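Local coordinates for protein 11S globulin subunit beta (Cucurbita maxima, PDB 2E9Q) that serves as a seed storage protein, a hexamer-forming 11S globulin of the cupin superfamily that provides a nutrient reservoir and binds magnesium, at residues A333-H338 with E445-S450; P337-N342 with I406-A411; G327-N332 with F394-F399. All coordinates share one frame; numbering follows the deposited sequence.

Interaction 1: A333-H338 with E445-S450; sequences AMVAPH and EMRVLS
In the second cupin barrel of the subunit, Met334-Ala336 and Val448-Leu449 pair as antiparallel strands at one margin of a beta-sheet. Strand 448-449 lies close to the C-terminal end of the modelled chain, so the pairing ties the chain's tail to the barrel. Met334 and Leu449 form a hydrogen-bonded pair. Met334 N donates to Leu449 O at 3.2 Å, and Leu449 N returns a shorter bond of 2.7 Å to Met334 O. Val335 and Val448 follow as a non-hydrogen-bonded pair, their CA atoms 4.6 Å apart. Next, Ala336 N gives a nearly straight bond of 2.8 Å to Arg447 O, with an N-H...O angle of 166°. The same Arg447 O receives a CA-H...O contact from Val335.

The side chains of Met334 and Leu449 run side by side and point the same way. In one of its two deposited conformers, Met334 is extended as far as SD and bends at chi3 (107°), with CE 3.8 Å from Leu449 CD2. The other Leu449 methyl turns to Ala336. Met334 packs on Glu220, and Leu449 on Ala221, both of the second subunit.

On the opposite sheet face, Val335 and Val448 both touch Leu329 of strand 323-329. Val335 also touches Lys387, which like Arg447 is assigned to a magnesium site. In the conformer described, one of two, Arg447 NH1 makes a salt bridge with Glu325. The chain turns a corner at Pro337. Across it, His338 ND1 donates in its ring plane to Ala336 O at 2.7 Å. The closest apolar approach across the strands is Ala336 CB to Leu449 CD1, at 3.5 Å.

Interaction 2: P337-N342 with I406-A411; sequences PHYTVN and ITNLLA
Tyr339 and Asn408 lie side by side on one face of an antiparallel strand pair in the second cupin domain, pointing the same way. Their ring and amide planes are 75° apart. Asn408 CB sits over one face of the Tyr339 ring, 4.1 Å from its centroid, in a CH-pi contact. Tyr339 CG lies between the backbone N and the carbonyl carbon (chi1 65°), and chi2 (-85°) turns the ring so that one face meets Asn408 CB. Leu410 comes to the same ring at its edge, with CD2 4.2 Å from Tyr339 CD1. Leu410 CB also lies 4.0 Å from Pro337 CG.

His338 and Thr407 occupy the other face, where their side chains cross obliquely. His338 CD2 is 4.1 Å from Thr407 OG1. That hydroxyl is buried here and has no hydrogen-bonding partner in the model.

The backbones hold these groups in step. Tyr339 and Asn408 exchange two N-H...O bonds, while Pro337 O and Ile406 O accept from Leu410 N and Val341 N. Beyond the strands, the Asn342 and Ile406 side chains cross at about a right angle. Asn342 OD1 accepts Ile406 N at 2.7 Å. The donor lies out of the amide carbonyl plane. Asn342 ND2 is used as well, donating to Asn404 O, so the amide is held at both ends. Val341 CG1 packs on Ile406 CG2 at 4.0 Å.

On the Tyr339 face lies the second subunit: the phenol OH bonds to Gly142 O and the ring stacks with Phe80, both of that subunit. Within the chain, strand 338-340 lies between strands 407-409 and 384-390, and Leu409 bonds through its backbone to Gln416 of helix 416-419.

Interaction 3: G327-N332 with F394-F399; sequences GVLYSN and FEWIAF
Trp396 lays the six-membered ring of its indole over the backbone of Gly327. Gly327 CA stands 3.5 Å from the ring centroid, only 12° off the ring normal, in a close CH-pi contact. Chi1 (75°) sets Trp396 CG between its own N and C, and chi2 (93°) turns the indole flat onto the glycine. Leu329 meets the same ring at its edge, with CG in the ring plane and 4.0 Å from Trp396 CZ3.

The two strands are antiparallel neighbours in a sheet of the second cupin barrel. Gly327 pairs with Trp396, and Leu329 with Phe394, each through two N-H...O bonds. The shortest joins Leu329 N to Phe394 O at 2.7 Å, with the donor nearly along the C=O axis. Between these pairs, Val328 and Glu395 form a non-hydrogen-bonded pair.

Val328 and Glu395 point to the other face of the sheet and run side by side. In the Glu395 conformer described, one of two, Val328 CG2 lies 3.8 Å from Glu395 CG, so the valine meets the aliphatic part of the glutamate. In that conformer OE2 makes a salt bridge with Arg351. On the indole face, Trp396 also touches Met347 and Lys387, and Phe394 touches Met347 and Ala389.

The chemistry thus differs between the faces. One is mainly apolar, with Lys387 beside the indole. There the ring lies directly on the glycine backbone, with Trp396 CZ2 3.5 Å from Gly327 CA. The other face holds a buried glutamate, whose charge is probably balanced by Arg351 in the conformer described.

In the fold
Interactions 1 and 2 share Pro337 and His338, and their centres are 11 Å apart. Strand 334-340 carries both, pairing with 448-449 before its corner and with 407-409 after it. In the Arg447 conformer described, NH1 packs 3.4 Å from Thr407 CG2, so the two contacts touch. Interaction 3 belongs to the sheet that faces them. It meets interaction 1 inside the barrel, where Val448 CG1 is 3.7 Å from Leu329 CD2 and Val335 CG2 is 4.0 Å from Trp396 CH2. Interactions 2 and 3 do not touch; their nearest atoms are about 7 Å apart. Lys387, assigned with Arg447 to magnesium binding, lies about 4 Å from the side chains of Val335 and Trp396. Interactions 1 and 2 also border the second subunit.

Interaction 1: A333-H338 with E445-S450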
# COMPACT_ATOMS: atom_id res chain seq x y z
N ALA A 333 4.99 -11.22 -37.65
CA ALA A 333 3.95 -10.34 -37.11
C ALA A 333 4.58 -9.44 -36.04
O ALA A 333 5.56 -9.81 -35.40
CB ALA A 333 2.83 -11.18 -36.50
N MET A 334 4.01 -8.25 -35.86
CA MET A 334 4.53 -7.27 -34.91
C MET A 334 3.44 -6.73 -33.98
O MET A 334 2.32 -6.46 -34.42
CB MET A 334 5.16 -6.12 -35.70
CG MET A 334 6.00 -5.16 -34.91
SD MET A 334 6.75 -3.97 -36.03
CE MET A 334 5.79 -2.49 -35.65
N VAL A 335 3.78 -6.56 -32.70
CA VAL A 335 2.84 -5.98 -31.75
C VAL A 335 3.17 -4.49 -31.80
O VAL A 335 4.33 -4.11 -31.67
CB VAL A 335 3.04 -6.50 -30.30
CG1 VAL A 335 2.22 -5.68 -29.33
CG2 VAL A 335 2.60 -7.96 -30.22
N ALA A 336 2.16 -3.66 -32.01
CA ALA A 336 2.36 -2.22 -32.11
C ALA A 336 3.01 -1.61 -30.87
O ALA A 336 2.86 -2.14 -29.76
CB ALA A 336 1.03 -1.53 -32.37
N PRO A 337 3.75 -0.50 -31.04
CA PRO A 337 4.40 0.15 -29.90
C PRO A 337 3.33 0.52 -28.88
O PRO A 337 2.28 1.05 -29.23
CB PRO A 337 5.07 1.38 -30.52
CG PRO A 337 4.33 1.59 -31.81
CD PRO A 337 4.11 0.19 -32.29
N HIS A 338 3.60 0.23 -27.62
CA HIS A 338 2.65 0.51 -26.57
C HIS A 338 3.35 0.42 -25.22
O HIS A 338 4.49 -0.01 -25.12
CB HIS A 338 1.56 -0.56 -26.59
CG HIS A 338 2.07 -1.91 -26.21
ND1 HIS A 338 2.71 -2.74 -27.11
CD2 HIS A 338 2.14 -2.54 -25.01
CE1 HIS A 338 3.14 -3.82 -26.49
NE2 HIS A 338 2.81 -3.72 -25.21
N GLU A 445 -4.60 -1.02 -38.57
CA GLU A 445 -4.76 -2.17 -37.69
C GLU A 445 -4.75 -1.77 -36.21
O GLU A 445 -4.73 -0.58 -35.89
CB GLU A 445 -3.68 -3.20 -38.00
CG GLU A 445 -3.80 -3.77 -39.40
CD GLU A 445 -3.24 -5.18 -39.51
OE1 GLU A 445 -3.49 -5.84 -40.54
OE2 GLU A 445 -2.55 -5.62 -38.56
N MET A 446 -4.78 -2.75 -35.31
CA MET A 446 -4.81 -2.43 -33.89
C MET A 446 -3.56 -2.80 -33.10
O MET A 446 -2.45 -2.43 -33.48
CB MET A 446 -6.04 -3.07 -33.23
CG MET A 446 -6.54 -2.32 -32.02
SD MET A 446 -7.21 -0.69 -32.46
CE MET A 446 -5.74 0.38 -32.35
N ARG A 447 -3.72 -3.52 -31.99
CA ARG A 447 -2.58 -3.91 -31.16
C ARG A 447 -1.63 -4.83 -31.91
O ARG A 447 -0.41 -4.67 -31.85
CB ARG A 447 -3.05 -4.60 -29.87
CG ARG A 447 -1.93 -4.71 -28.84
CD ARG A 447 -2.34 -5.49 -27.60
NE ARG A 447 -3.60 -5.03 -27.03
CZ ARG A 447 -4.00 -5.29 -25.79
NH1 ARG A 447 -3.22 -6.00 -24.98
NH2 ARG A 447 -5.17 -4.86 -25.36
N VAL A 448 -2.20 -5.80 -32.61
CA VAL A 448 -1.39 -6.73 -33.38
C VAL A 448 -1.37 -6.26 -34.83
O VAL A 448 -2.41 -5.95 -35.41
CB VAL A 448 -1.94 -8.15 -33.30
CG1 VAL A 448 -1.10 -9.08 -34.17
CG2 VAL A 448 -1.92 -8.63 -31.86
N LEU A 449 -0.17 -6.21 -35.40
CA LEU A 449 0.01 -5.77 -36.78
C LEU A 449 0.34 -6.94 -37.68
O LEU A 449 1.28 -7.70 -37.41
CB LEU A 449 1.12 -4.74 -36.86
CG LEU A 449 0.76 -3.29 -36.53
CD1 LEU A 449 -0.03 -3.23 -35.24
CD2 LEU A 449 2.03 -2.48 -36.42
N SER A 450 -0.42 -7.08 -38.76
CA SER A 450 -0.19 -8.17 -39.71
C SER A 450 1.10 -7.89 -40.46
O SER A 450 1.45 -6.74 -40.72
CB SER A 450 -1.37 -8.26 -40.69
OG SER A 450 -1.68 -6.99 -41.24

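Interaction 2: P337-N342 with I406-A411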
# COMPACT_ATOMS: atom_id res chain seq x y z
N PRO A 337 3.75 -0.50 -31.04
CA PRO A 337 4.40 0.15 -29.90
C PRO A 337 3.33 0.52 -28.88
O PRO A 337 2.28 1.05 -29.23
CB PRO A 337 5.07 1.38 -30.52
CG PRO A 337 4.33 1.59 -31.81
CD PRO A 337 4.11 0.19 -32.29
N HIS A 338 3.60 0.23 -27.62
CA HIS A 338 2.65 0.51 -26.57
C HIS A 338 3.35 0.42 -25.22
O HIS A 338 4.49 -0.01 -25.12
CB HIS A 338 1.56 -0.56 -26.59
CG HIS A 338 2.07 -1.91 -26.21
ND1 HIS A 338 2.71 -2.74 -27.11
CD2 HIS A 338 2.14 -2.54 -25.01
CE1 HIS A 338 3.14 -3.82 -26.49
NE2 HIS A 338 2.81 -3.72 -25.21
N TYR A 339 2.64 0.82 -24.18
CA TYR A 339 3.17 0.74 -22.84
C TYR A 339 2.00 0.45 -21.92
O TYR A 339 0.85 0.73 -22.25
CB TYR A 339 3.86 2.04 -22.45
CG TYR A 339 2.94 3.22 -22.36
CD1 TYR A 339 2.60 3.98 -23.49
CD2 TYR A 339 2.41 3.61 -21.13
CE1 TYR A 339 1.77 5.09 -23.38
CE2 TYR A 339 1.60 4.69 -21.02
CZ TYR A 339 1.28 5.44 -22.13
OH TYR A 339 0.47 6.54 -21.96
N THR A 340 2.29 -0.12 -20.76
CA THR A 340 1.24 -0.41 -19.81
C THR A 340 1.26 0.71 -18.80
O THR A 340 2.28 0.98 -18.17
CB THR A 340 1.46 -1.74 -19.10
OG1 THR A 340 1.49 -2.78 -20.08
CG2 THR A 340 0.33 -2.00 -18.10
N VAL A 341 0.13 1.37 -18.65
CA VAL A 341 0.06 2.49 -17.75
C VAL A 341 0.01 2.16 -16.28
O VAL A 341 0.44 2.96 -15.46
CB VAL A 341 -1.15 3.40 -18.11
CG1 VAL A 341 -1.85 2.89 -19.37
CG2 VAL A 341 -2.12 3.49 -16.94
N ASN A 342 -0.47 0.97 -15.93
CA ASN A 342 -0.61 0.66 -14.53
C ASN A 342 0.06 -0.59 -13.98
O ASN A 342 -0.25 -1.02 -12.87
CB ASN A 342 -2.09 0.61 -14.18
CG ASN A 342 -2.82 -0.49 -14.90
OD1 ASN A 342 -2.40 -0.92 -15.98
ND2 ASN A 342 -3.91 -0.96 -14.33
N ILE A 406 -3.61 -2.09 -18.15
CA ILE A 406 -4.12 -1.29 -19.25
C ILE A 406 -2.98 -0.89 -20.19
O ILE A 406 -1.99 -0.29 -19.76
CB ILE A 406 -4.75 0.00 -18.75
CG1 ILE A 406 -5.87 -0.31 -17.75
CG2 ILE A 406 -5.26 0.81 -19.94
CD1 ILE A 406 -6.32 0.90 -16.94
N THR A 407 -3.13 -1.23 -21.47
CA THR A 407 -2.11 -0.88 -22.45
C THR A 407 -2.57 0.23 -23.39
O THR A 407 -3.68 0.18 -23.95
CB THR A 407 -1.69 -2.10 -23.29
OG1 THR A 407 -1.84 -1.80 -24.68
CG2 THR A 407 -2.51 -3.31 -22.94
N ASN A 408 -1.73 1.25 -23.53
CA ASN A 408 -2.01 2.36 -24.42
C ASN A 408 -1.20 2.15 -25.69
O ASN A 408 0.02 1.92 -25.62
CB ASN A 408 -1.61 3.70 -23.78
CG ASN A 408 -2.71 4.30 -22.95
OD1 ASN A 408 -2.61 5.44 -22.50
ND2 ASN A 408 -3.77 3.53 -22.73
N LEU A 409 -1.85 2.23 -26.84
CA LEU A 409 -1.16 2.06 -28.10
C LEU A 409 -0.68 3.41 -28.61
O LEU A 409 -1.32 4.43 -28.39
CB LEU A 409 -2.09 1.43 -29.14
CG LEU A 409 -2.41 -0.05 -28.95
CD1 LEU A 409 -3.15 -0.26 -27.63
CD2 LEU A 409 -3.26 -0.54 -30.12
N LEU A 410 0.47 3.41 -29.27
CA LEU A 410 1.01 4.66 -29.78
C LEU A 410 0.46 4.97 -31.16
O LEU A 410 0.26 6.14 -31.50
CB LEU A 410 2.54 4.63 -29.83
CG LEU A 410 3.27 4.82 -28.49
CD1 LEU A 410 2.64 5.98 -27.74
CD2 LEU A 410 3.19 3.56 -27.66
N ALA A 411 0.21 3.93 -31.95
CA ALA A 411 -0.34 4.10 -33.29
C ALA A 411 -1.40 3.03 -33.59
O ALA A 411 -1.38 1.95 -33.00
CB ALA A 411 0.77 4.02 -34.32

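Interaction 3: G327-N332 with F394-F399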
# COMPACT_ATOMS: atom_id res chain seq x y z
N GLY A 327 -0.14 -14.16 -25.53
CA GLY A 327 -0.07 -13.70 -26.90
C GLY A 327 0.42 -14.71 -27.91
O GLY A 327 1.14 -15.66 -27.60
N VAL A 328 0.02 -14.49 -29.16
CA VAL A 328 0.42 -15.37 -30.24
C VAL A 328 0.65 -14.50 -31.46
O VAL A 328 -0.25 -13.82 -31.93
CB VAL A 328 -0.67 -16.42 -30.55
CG1 VAL A 328 -0.33 -17.15 -31.85
CG2 VAL A 328 -0.78 -17.41 -29.41
N LEU A 329 1.88 -14.51 -31.95
CA LEU A 329 2.21 -13.74 -33.14
C LEU A 329 2.57 -14.68 -34.27
O LEU A 329 3.31 -15.65 -34.07
CB LEU A 329 3.40 -12.80 -32.88
CG LEU A 329 3.13 -11.41 -32.32
CD1 LEU A 329 4.44 -10.61 -32.21
CD2 LEU A 329 2.15 -10.69 -33.25
N TYR A 330 2.02 -14.40 -35.45
CA TYR A 330 2.30 -15.19 -36.65
C TYR A 330 3.65 -14.74 -37.17
O TYR A 330 4.12 -13.64 -36.83
CB TYR A 330 1.24 -14.94 -37.73
CG TYR A 330 -0.14 -15.46 -37.39
CD1 TYR A 330 -1.28 -14.92 -37.99
CD2 TYR A 330 -0.31 -16.49 -36.47
CE1 TYR A 330 -2.55 -15.39 -37.66
CE2 TYR A 330 -1.57 -16.97 -36.14
CZ TYR A 330 -2.69 -16.41 -36.74
OH TYR A 330 -3.94 -16.89 -36.41
N SER A 331 4.27 -15.57 -38.00
CA SER A 331 5.58 -15.25 -38.57
C SER A 331 5.67 -13.81 -39.03
O SER A 331 4.81 -13.32 -39.77
CB SER A 331 5.88 -16.18 -39.74
OG SER A 331 5.79 -17.54 -39.35
N ASN A 332 6.72 -13.13 -38.57
CA ASN A 332 6.97 -11.74 -38.95
C ASN A 332 5.92 -10.74 -38.47
O ASN A 332 5.96 -9.56 -38.84
CB ASN A 332 7.14 -11.69 -40.46
CG ASN A 332 8.04 -12.79 -40.97
OD1 ASN A 332 7.74 -13.48 -41.95
ND2 ASN A 332 9.17 -12.98 -40.29
N PHE A 394 6.17 -16.09 -32.78
CA PHE A 394 6.52 -15.86 -31.37
C PHE A 394 5.26 -15.99 -30.53
O PHE A 394 4.21 -15.43 -30.87
CB PHE A 394 7.14 -14.48 -31.21
CG PHE A 394 7.61 -14.18 -29.82
CD1 PHE A 394 7.03 -13.14 -29.09
CD2 PHE A 394 8.66 -14.87 -29.25
CE1 PHE A 394 7.50 -12.81 -27.82
CE2 PHE A 394 9.14 -14.55 -27.99
CZ PHE A 394 8.56 -13.51 -27.27
N GLU A 395 5.38 -16.69 -29.41
CA GLU A 395 4.27 -16.97 -28.51
C GLU A 395 4.68 -16.81 -27.04
O GLU A 395 5.77 -17.23 -26.65
CB GLU A 395 3.72 -18.38 -28.78
CG GLU A 395 2.80 -18.41 -29.98
CD GLU A 395 2.55 -19.81 -30.52
OE1 GLU A 395 2.23 -20.72 -29.73
OE2 GLU A 395 2.69 -19.99 -31.74
N TRP A 396 3.79 -16.23 -26.23
CA TRP A 396 4.14 -16.00 -24.83
C TRP A 396 2.98 -15.83 -23.85
O TRP A 396 1.82 -15.72 -24.23
CB TRP A 396 4.98 -14.72 -24.75
CG TRP A 396 4.15 -13.50 -24.91
CD1 TRP A 396 3.57 -12.75 -23.92
CD2 TRP A 396 3.70 -12.92 -26.15
NE1 TRP A 396 2.80 -11.76 -24.46
CE2 TRP A 396 2.86 -11.83 -25.82
CE3 TRP A 396 3.93 -13.22 -27.50
CZ2 TRP A 396 2.25 -11.04 -26.80
CZ3 TRP A 396 3.32 -12.43 -28.47
CH2 TRP A 396 2.49 -11.35 -28.11
N ILE A 397 3.36 -15.78 -22.58
CA ILE A 397 2.44 -15.53 -21.49
C ILE A 397 3.09 -14.38 -20.71
O ILE A 397 4.24 -14.48 -20.25
CB ILE A 397 2.26 -16.76 -20.57
CG1 ILE A 397 1.26 -16.42 -19.47
CG2 ILE A 397 3.57 -17.18 -19.96
CD1 ILE A 397 -0.10 -16.05 -20.00
N ALA A 398 2.35 -13.28 -20.58
CA ALA A 398 2.83 -12.10 -19.88
C ALA A 398 2.07 -11.84 -18.58
O ALA A 398 0.89 -11.50 -18.61
CB ALA A 398 2.71 -10.89 -20.79
N PHE A 399 2.75 -11.98 -17.45
CA PHE A 399 2.13 -11.75 -16.15
C PHE A 399 2.15 -10.26 -15.80
O PHE A 399 3.16 -9.57 -16.03
CB PHE A 399 2.84 -12.55 -15.06
CG PHE A 399 2.95 -14.00 -15.36
CD1 PHE A 399 4.06 -14.52 -16.03
CD2 PHE A 399 1.92 -14.88 -14.99
CE1 PHE A 399 4.15 -15.88 -16.33
CE2 PHE A 399 2.00 -16.24 -15.29
CZ PHE A 399 3.12 -16.75 -15.96